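Side-chain contacts in thiol-activated cytolysin (Desulfobulbus propionicus, PDB 6NAL), which probably assembles on membranes into large oligomeric beta-barrel pores, as do the cholesterol-dependent cytolysins to which it is related: residues A57-A62 with D82-K87; L152-N157 with E354-K359; S388-N391 with I396-K399. One frame throughout, in Å; residues are numbered along the deposited sequence.

Interaction 1: A57-A62 with D82-K87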
loop_
_atom_site.group_PDB
_atom_site.type_symbol
_atom_site.label_atom_id
_atom_site.label_comp_id
_atom_site.label_asym_id
_atom_site.label_seq_id
_atom_site.Cartn_x
_atom_site.Cartn_y
_atom_site.Cartn_z
ATOM N N ALA A 57 -23.215 3.119 -7.004
ATOM C CA ALA A 57 -24.148 3.771 -6.090
ATOM C C ALA A 57 -25.498 4.040 -6.751
ATOM O O ALA A 57 -25.612 4.111 -7.976
ATOM C CB ALA A 57 -23.573 5.090 -5.570
ATOM N N ASP A 58 -26.519 4.194 -5.923
ATOM C CA ASP A 58 -27.819 4.655 -6.421
ATOM C C ASP A 58 -27.697 6.037 -7.048
ATOM O O ASP A 58 -27.155 6.954 -6.440
ATOM C CB ASP A 58 -28.815 4.682 -5.275
ATOM C CG ASP A 58 -29.166 3.300 -4.786
ATOM O OD1 ASP A 58 -28.979 2.293 -5.548
ATOM O OD2 ASP A 58 -29.621 3.231 -3.620
ATOM N N PHE A 59 -28.170 6.186 -8.286
ATOM C CA PHE A 59 -28.050 7.453 -9.003
ATOM C C PHE A 59 -29.228 8.342 -8.625
ATOM O O PHE A 59 -30.397 8.004 -8.898
ATOM C CB PHE A 59 -27.995 7.228 -10.512
ATOM C CG PHE A 59 -27.706 8.472 -11.321
ATOM C CD1 PHE A 59 -26.776 9.414 -10.900
ATOM C CD2 PHE A 59 -28.370 8.688 -12.528
ATOM C CE1 PHE A 59 -26.513 10.571 -11.667
ATOM C CE2 PHE A 59 -28.116 9.824 -13.305
ATOM C CZ PHE A 59 -27.179 10.764 -12.879
ATOM N N ASP A 60 -28.904 9.474 -8.008
ATOM C CA ASP A 60 -29.866 10.531 -7.687
ATOM C C ASP A 60 -30.098 11.441 -8.891
ATOM O O ASP A 60 -29.141 11.933 -9.510
ATOM C CB ASP A 60 -29.348 11.395 -6.534
ATOM C CG ASP A 60 -30.098 11.181 -5.253
ATOM O OD1 ASP A 60 -31.102 10.432 -5.278
ATOM O OD2 ASP A 60 -29.673 11.770 -4.218
ATOM N N ILE A 61 -31.362 11.684 -9.223
ATOM C CA ILE A 61 -31.699 12.443 -10.425
ATOM C C ILE A 61 -31.938 13.891 -10.021
ATOM O O ILE A 61 -32.906 14.187 -9.319
ATOM C CB ILE A 61 -32.926 11.875 -11.138
ATOM C CG1 ILE A 61 -32.878 10.352 -11.261
ATOM C CG2 ILE A 61 -33.073 12.548 -12.465
ATOM C CD1 ILE A 61 -31.829 9.848 -12.129
ATOM N N ALA A 62 -31.049 14.789 -10.439
ATOM C CA ALA A 62 -31.239 16.215 -10.238
ATOM C C ALA A 62 -32.337 16.761 -11.142
ATOM O O ALA A 62 -32.550 16.300 -12.264
ATOM C CB ALA A 62 -29.957 16.988 -10.523
ATOM N N ASP A 82 -32.137 9.583 -22.028
ATOM C CA ASP A 82 -31.829 11.012 -21.980
ATOM C C ASP A 82 -32.370 11.701 -20.711
ATOM O O ASP A 82 -31.881 12.783 -20.348
ATOM C CB ASP A 82 -32.309 11.618 -23.299
ATOM C CG ASP A 82 -31.606 10.945 -24.543
ATOM O OD1 ASP A 82 -32.017 9.836 -24.967
ATOM O OD2 ASP A 82 -30.622 11.500 -25.080
ATOM N N LEU A 83 -33.276 11.061 -19.965
ATOM C CA LEU A 83 -33.585 11.531 -18.621
ATOM C C LEU A 83 -32.341 11.487 -17.700
ATOM O O LEU A 83 -32.053 12.456 -16.979
ATOM C CB LEU A 83 -34.762 10.694 -18.099
ATOM C CG LEU A 83 -35.298 11.005 -16.709
ATOM C CD1 LEU A 83 -36.758 10.667 -16.643
ATOM C CD2 LEU A 83 -34.554 10.236 -15.640
ATOM N N LEU A 84 -31.550 10.412 -17.755
ATOM C CA LEU A 84 -30.369 10.331 -16.881
ATOM C C LEU A 84 -29.344 11.405 -17.223
ATOM O O LEU A 84 -28.610 11.862 -16.338
ATOM C CB LEU A 84 -29.723 8.945 -16.974
ATOM C CG LEU A 84 -30.708 7.796 -16.731
ATOM C CD1 LEU A 84 -30.016 6.451 -16.771
ATOM C CD2 LEU A 84 -31.506 7.935 -15.424
ATOM N N ASP A 85 -29.274 11.811 -18.497
ATOM C CA ASP A 85 -28.355 12.843 -18.982
ATOM C C ASP A 85 -28.892 14.265 -18.802
ATOM O O ASP A 85 -28.352 15.201 -19.414
ATOM C CB ASP A 85 -28.041 12.634 -20.487
ATOM C CG ASP A 85 -27.639 11.166 -20.840
ATOM O OD1 ASP A 85 -26.885 10.541 -20.054
ATOM O OD2 ASP A 85 -28.062 10.643 -21.912
ATOM N N GLY A 86 -29.986 14.449 -18.063
ATOM C CA GLY A 86 -30.486 15.797 -17.819
ATOM C C GLY A 86 -31.423 16.394 -18.846
ATOM O O GLY A 86 -31.622 17.630 -18.827
ATOM N N LYS A 87 -32.012 15.563 -19.727
ATOM C CA LYS A 87 -32.991 16.008 -20.729
ATOM C C LYS A 87 -34.261 15.154 -20.702
ATOM O O LYS A 87 -34.551 14.376 -21.623
ATOM C CB LYS A 87 -32.346 16.003 -22.109
ATOM C CG LYS A 87 -31.244 17.037 -22.221
ATOM C CD LYS A 87 -30.509 16.941 -23.543
ATOM C CE LYS A 87 -29.398 17.999 -23.669
ATOM N NZ LYS A 87 -28.317 17.952 -22.607
#
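Ile61 and Leu84 make the closest apolar contact here, CD1 of Ile61 lying 3.8 Å from CD2 of Leu84, and they show how a few branched side chains can seat a short, weakly bonded helix against residues 59-61. Ile61 divides its work between its branches. CG1 stands anti to the carbonyl carbon (chi1 -45°) and carries CD1 to Leu84, whereas CG2, on the other branch, reaches CD2 of Leu83 at 4.2 Å, the two side chains crossing at about a right angle. Leu83 sets off past segment 57-62, but its methyl end swings closer.

Phe59 meets the same helix with its rim. Its CE2 corner lies 3.7 Å from the carbonyl O of Leu84, which sits at the ring edge in the ring plane, where the ring's C-H groups can face the oxygen. The same CE2 touches CB of Leu84 at 4.1 Å. With CG anti to the backbone N (chi1 -173°), the ring extends from the backbone toward the helix.

Further out, Phe24 packs edge-to-face with Phe59, and Met160 and Leu161 of helix 156-163 touch the ring as well. Val349 of the neighbouring strand 349-372 contacts both Phe59 and Leu84, while Tyr336 of strand 332-340 touches Ile61 and Leu83.

The helix closes at Gly86, which at positive phi (87°) occupies the C-prime position; Lys87 N bonds to Asp82 O at 2.9 Å and Gly86 N to Leu83 O at 3.1 Å. This pair of bonds defines a Schellman motif, which ends helix 81-84 just beyond the leucines packed against Phe59 and Ile61.

Interaction 2: L152-N157 with E354-K359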
loop_
_atom_site.group_PDB
_atom_site.type_symbol
_atom_site.label_atom_id
_atom_site.label_comp_id
_atom_site.label_asym_id
_atom_site.label_seq_id
_atom_site.Cartn_x
_atom_site.Cartn_y
_atom_site.Cartn_z
ATOM N N LEU A 152 -12.480 13.400 -4.353
ATOM C CA LEU A 152 -11.816 13.619 -5.628
ATOM C C LEU A 152 -12.753 13.210 -6.749
ATOM O O LEU A 152 -13.620 12.360 -6.551
ATOM C CB LEU A 152 -10.559 12.784 -5.689
ATOM C CG LEU A 152 -9.338 13.183 -4.869
ATOM C CD1 LEU A 152 -8.329 11.979 -4.857
ATOM C CD2 LEU A 152 -8.775 14.454 -5.411
ATOM N N VAL A 153 -12.610 13.829 -7.918
ATOM C CA VAL A 153 -13.458 13.503 -9.062
ATOM C C VAL A 153 -12.569 13.358 -10.290
ATOM O O VAL A 153 -11.808 14.273 -10.633
ATOM C CB VAL A 153 -14.598 14.529 -9.313
ATOM C CG1 VAL A 153 -15.288 14.932 -7.980
ATOM C CG2 VAL A 153 -14.143 15.777 -9.951
ATOM N N TYR A 154 -12.669 12.201 -10.939
ATOM C CA TYR A 154 -11.853 11.900 -12.095
ATOM C C TYR A 154 -12.465 12.482 -13.343
ATOM O O TYR A 154 -11.743 13.013 -14.173
ATOM C CB TYR A 154 -11.702 10.388 -12.253
ATOM C CG TYR A 154 -10.860 9.909 -13.460
ATOM C CD1 TYR A 154 -9.470 10.160 -13.558
ATOM C CD2 TYR A 154 -11.461 9.176 -14.494
ATOM C CE1 TYR A 154 -8.735 9.717 -14.667
ATOM C CE2 TYR A 154 -10.730 8.709 -15.568
ATOM C CZ TYR A 154 -9.371 8.978 -15.649
ATOM O OH TYR A 154 -8.656 8.521 -16.737
ATOM N N ASP A 155 -13.788 12.376 -13.507
ATOM C CA ASP A 155 -14.439 12.908 -14.705
ATOM C C ASP A 155 -15.910 13.201 -14.406
ATOM O O ASP A 155 -16.395 12.999 -13.285
ATOM C CB ASP A 155 -14.292 11.944 -15.909
ATOM C CG ASP A 155 -14.877 10.544 -15.639
ATOM O OD1 ASP A 155 -15.435 10.344 -14.516
ATOM O OD2 ASP A 155 -14.750 9.652 -16.534
ATOM N N GLU A 156 -16.624 13.669 -15.437
ATOM C CA GLU A 156 -18.002 14.105 -15.241
ATOM C C GLU A 156 -18.872 12.977 -14.708
ATOM O O GLU A 156 -19.873 13.240 -14.033
ATOM C CB GLU A 156 -18.583 14.654 -16.547
ATOM C CG GLU A 156 -17.977 15.980 -17.031
ATOM C CD GLU A 156 -16.822 15.773 -18.043
ATOM O OE1 GLU A 156 -16.298 14.614 -18.139
ATOM O OE2 GLU A 156 -16.426 16.771 -18.720
ATOM N N ASN A 157 -18.508 11.715 -14.971
ATOM C CA ASN A 157 -19.420 10.635 -14.600
ATOM C C ASN A 157 -19.259 10.243 -13.148
ATOM O O ASN A 157 -20.220 9.799 -12.515
ATOM C CB ASN A 157 -19.223 9.402 -15.477
ATOM C CG ASN A 157 -19.914 9.538 -16.835
ATOM O OD1 ASN A 157 -21.106 9.900 -16.938
ATOM N ND2 ASN A 157 -19.159 9.263 -17.881
ATOM N N GLU A 354 -16.095 3.732 -13.916
ATOM C CA GLU A 354 -14.718 3.387 -13.630
ATOM C C GLU A 354 -13.862 4.639 -13.660
ATOM O O GLU A 354 -14.212 5.647 -14.270
ATOM C CB GLU A 354 -14.189 2.351 -14.614
ATOM C CG GLU A 354 -15.047 1.094 -14.621
ATOM C CD GLU A 354 -14.665 0.087 -15.698
ATOM O OE1 GLU A 354 -13.946 0.484 -16.642
ATOM O OE2 GLU A 354 -15.093 -1.094 -15.594
ATOM N N TYR A 355 -12.761 4.576 -12.932
ATOM C CA TYR A 355 -11.839 5.683 -12.845
ATOM C C TYR A 355 -10.465 5.133 -12.488
ATOM O O TYR A 355 -10.322 3.988 -12.051
ATOM C CB TYR A 355 -12.313 6.728 -11.842
ATOM C CG TYR A 355 -12.476 6.268 -10.423
ATOM C CD1 TYR A 355 -13.644 5.681 -9.988
ATOM C CD2 TYR A 355 -11.489 6.517 -9.497
ATOM C CE1 TYR A 355 -13.805 5.306 -8.642
ATOM C CE2 TYR A 355 -11.631 6.162 -8.177
ATOM C CZ TYR A 355 -12.792 5.543 -7.757
ATOM O OH TYR A 355 -12.911 5.167 -6.442
ATOM N N VAL A 356 -9.459 5.972 -12.697
ATOM C CA VAL A 356 -8.077 5.680 -12.336
ATOM C C VAL A 356 -7.711 6.440 -11.062
ATOM O O VAL A 356 -7.574 7.666 -11.079
ATOM C CB VAL A 356 -7.121 6.064 -13.467
ATOM C CG1 VAL A 356 -5.725 5.693 -13.080
ATOM C CG2 VAL A 356 -7.515 5.375 -14.741
ATOM N N ALA A 357 -7.540 5.738 -9.945
ATOM C CA ALA A 357 -7.113 6.394 -8.707
ATOM C C ALA A 357 -5.595 6.452 -8.749
ATOM O O ALA A 357 -4.952 5.422 -8.996
ATOM C CB ALA A 357 -7.567 5.643 -7.450
ATOM N N GLU A 358 -5.024 7.641 -8.517
ATOM C CA GLU A 358 -3.571 7.824 -8.470
ATOM C C GLU A 358 -3.071 8.090 -7.055
ATOM O O GLU A 358 -3.501 9.042 -6.410
ATOM C CB GLU A 358 -3.147 8.979 -9.366
ATOM C CG GLU A 358 -3.745 8.859 -10.737
ATOM C CD GLU A 358 -3.390 10.038 -11.631
ATOM O OE1 GLU A 358 -3.084 9.810 -12.840
ATOM O OE2 GLU A 358 -3.326 11.171 -11.086
ATOM N N LYS A 359 -2.165 7.250 -6.573
ATOM C CA LYS A 359 -1.603 7.383 -5.232
ATOM C C LYS A 359 -0.147 7.800 -5.383
ATOM O O LYS A 359 0.619 7.147 -6.085
ATOM C CB LYS A 359 -1.705 6.089 -4.421
ATOM C CG LYS A 359 -1.021 6.223 -3.052
ATOM C CD LYS A 359 -1.001 4.915 -2.295
ATOM C CE LYS A 359 -0.609 5.109 -0.829
ATOM N NZ LYS A 359 -0.428 6.536 -0.399
HETATM O O HOH W 1 -15.761 7.879 -13.842
#
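Tyr154 lays its ring across the backbone of segment 354-359, with Val356 N 4.0 Å above the ring plane and over its centre. The tyrosine crosses the side chains of Tyr355 and Val356 obliquely. Toward Tyr355 the touching part is CB, 3.7 Å from Tyr154 CD2; the Tyr355 ring itself leads away, because its CG lies between the backbone N and the carbonyl carbon (chi1 60°). Val356 instead offers a branch: CG2 is 3.9 Å from Tyr154 OH, near the far end of the ring. That hydroxyl is hydrogen-bonded to Arg182, which also makes a cation-pi contact with the ring.

The contact joins the long strand 349-372, hydrogen-bonded to strand 44-59, to the turn leading into helix 156-163. Asp155 is the N-cap of that helix: its OD1 accepts a hydrogen bond from Glu158 N and a weak one from Asn157 N (3.4 Å, 132°). The same oxygen receives a hydrogen from a water at 2.6 Å, and this water donates its other hydrogen to Glu354 O at 2.8 Å, bridging cap and strand. OD2 of Asp155 is hydrogen-bonded to Thr27 OG1.

Interaction 3: S388-N391 with I396-K399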
loop_
_atom_site.group_PDB
_atom_site.type_symbol
_atom_site.label_atom_id
_atom_site.label_comp_id
_atom_site.label_asym_id
_atom_site.label_seq_id
_atom_site.Cartn_x
_atom_site.Cartn_y
_atom_site.Cartn_z
ATOM N N SER A 388 14.060 1.177 -6.899
ATOM C CA SER A 388 13.881 1.807 -8.193
ATOM C C SER A 388 12.681 1.153 -8.889
ATOM O O SER A 388 12.374 -0.021 -8.665
ATOM C CB SER A 388 15.198 1.702 -8.978
ATOM O OG SER A 388 15.221 2.662 -9.996
ATOM N N TYR A 389 11.947 1.933 -9.676
ATOM C CA TYR A 389 10.909 1.380 -10.548
ATOM C C TYR A 389 11.327 1.644 -11.980
ATOM O O TYR A 389 11.478 2.797 -12.376
ATOM C CB TYR A 389 9.538 1.965 -10.281
ATOM C CG TYR A 389 8.998 1.573 -8.927
ATOM C CD1 TYR A 389 8.182 0.489 -8.774
ATOM C CD2 TYR A 389 9.299 2.324 -7.803
ATOM C CE1 TYR A 389 7.650 0.174 -7.524
ATOM C CE2 TYR A 389 8.790 2.015 -6.556
ATOM C CZ TYR A 389 7.964 0.939 -6.423
ATOM O OH TYR A 389 7.490 0.610 -5.172
ATOM N N GLU A 390 11.522 0.578 -12.739
ATOM C CA GLU A 390 12.104 0.640 -14.071
ATOM C C GLU A 390 11.174 -0.215 -14.916
ATOM O O GLU A 390 11.221 -1.447 -14.834
ATOM C CB GLU A 390 13.542 0.118 -14.102
ATOM C CG GLU A 390 14.440 0.723 -13.016
ATOM C CD GLU A 390 15.948 0.507 -13.219
ATOM O OE1 GLU A 390 16.682 1.486 -12.987
ATOM O OE2 GLU A 390 16.414 -0.614 -13.570
ATOM N N ASN A 391 10.340 0.449 -15.717
ATOM C CA ASN A 391 9.191 -0.172 -16.380
ATOM C C ASN A 391 8.270 -0.701 -15.278
ATOM O O ASN A 391 8.009 0.026 -14.296
ATOM C CB ASN A 391 9.735 -1.187 -17.383
ATOM C CG ASN A 391 10.536 -0.505 -18.523
ATOM O OD1 ASN A 391 11.751 -0.298 -18.418
ATOM N ND2 ASN A 391 9.841 -0.139 -19.601
ATOM N N ILE A 396 15.525 -3.668 -6.557
ATOM C CA ILE A 396 16.102 -3.494 -5.233
ATOM C C ILE A 396 17.589 -3.766 -5.360
ATOM O O ILE A 396 17.979 -4.887 -5.696
ATOM C CB ILE A 396 15.454 -4.433 -4.209
ATOM C CG1 ILE A 396 13.960 -4.096 -4.079
ATOM C CG2 ILE A 396 16.108 -4.287 -2.852
ATOM C CD1 ILE A 396 13.156 -5.168 -3.352
ATOM N N ARG A 397 18.417 -2.742 -5.130
ATOM C CA ARG A 397 19.866 -2.878 -5.231
ATOM C C ARG A 397 20.527 -2.730 -3.860
ATOM O O ARG A 397 20.376 -1.697 -3.203
ATOM C CB ARG A 397 20.461 -1.851 -6.191
ATOM C CG ARG A 397 19.897 -1.892 -7.577
ATOM C CD ARG A 397 20.563 -0.835 -8.504
ATOM N NE ARG A 397 20.200 -1.112 -9.889
ATOM C CZ ARG A 397 19.197 -0.517 -10.531
ATOM N NH1 ARG A 397 18.480 0.400 -9.926
ATOM N NH2 ARG A 397 18.913 -0.844 -11.781
ATOM N N HIS A 398 21.234 -3.774 -3.427
ATOM C CA HIS A 398 22.032 -3.715 -2.217
ATOM C C HIS A 398 23.225 -2.798 -2.422
ATOM O O HIS A 398 23.910 -2.885 -3.433
ATOM C CB HIS A 398 22.499 -5.116 -1.833
ATOM C CG HIS A 398 23.191 -5.175 -0.507
ATOM N ND1 HIS A 398 22.613 -4.732 0.663
ATOM C CD2 HIS A 398 24.414 -5.629 -0.170
ATOM C CE1 HIS A 398 23.461 -4.903 1.658
ATOM N NE2 HIS A 398 24.565 -5.438 1.175
ATOM N N LYS A 399 23.462 -1.904 -1.469
ATOM C CA LYS A 399 24.520 -0.912 -1.577
ATOM C C LYS A 399 25.263 -0.789 -0.245
ATOM O O LYS A 399 24.813 -1.257 0.800
ATOM C CB LYS A 399 23.985 0.458 -1.968
ATOM C CG LYS A 399 23.217 0.527 -3.256
ATOM C CD LYS A 399 24.131 0.621 -4.456
ATOM C CE LYS A 399 23.336 1.151 -5.652
ATOM N NZ LYS A 399 23.882 0.690 -6.961
#
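Arg397 and Glu390 form a salt bridge across the beta hairpin of strands 378-389 and 394-408, in the C-terminal beta-sandwich domain, a worked case of a charged pair spanning a hairpin near its turn. Arg397 leaves its strand with CB directed toward the other segment. CG is anti to the carbonyl carbon (chi1 -57°), and from CG to NE the chain is extended, which carries the guanidinium across to the neighbouring strand. NE has a long, weak ion pair with Glu56 of the second subunit. Ile396 and Arg397 also pair in parallel with a strand of that subunit, so the sheet continues across the interface.

Beyond CZ the two terminal nitrogens part company. NH1 comes against the CB of Ser388 at 3.7 Å, an oblique approach, while Ser388 OG lies at the guanidinium edge; this hydroxyl has a weak hydrogen bond to Glu38. NH2 takes the charge pairing, donating to both oxygens of Glu390, whose side chain arrives from the opposite direction with its own chain extended beyond CG. The two flat groups are far from coplanar, their planes standing 63° apart. The NH2 bond to OE1 is weak at 3.4 Å, and the shorter one is to OE2, at 3.1 Å with an N-H...O angle of 147°, where NH2 approaches OE2 from above the carboxylate plane.

How the interactions relate
The three contacts come in order along the chain without overlapping. Interactions 1 and 2 have centres about 19 Å apart and both reach one sheet, in which strands 44-59 and 349-372 are neighbours; helix 156-163 connects them further, since it starts in interaction 2 and packs on interaction 1. Interaction 3 lies in the beta-sandwich domain, its centre about 29 Å from that of interaction 2 and about 48 Å from that of interaction 1. Strand 349-372 joins the two regions of this elongated chain and is followed directly by strand 378-389, the first of the hairpin. Interactions 2 and 3 both touch the second subunit, where Tyr355 of one chain meets Ile396 of the other.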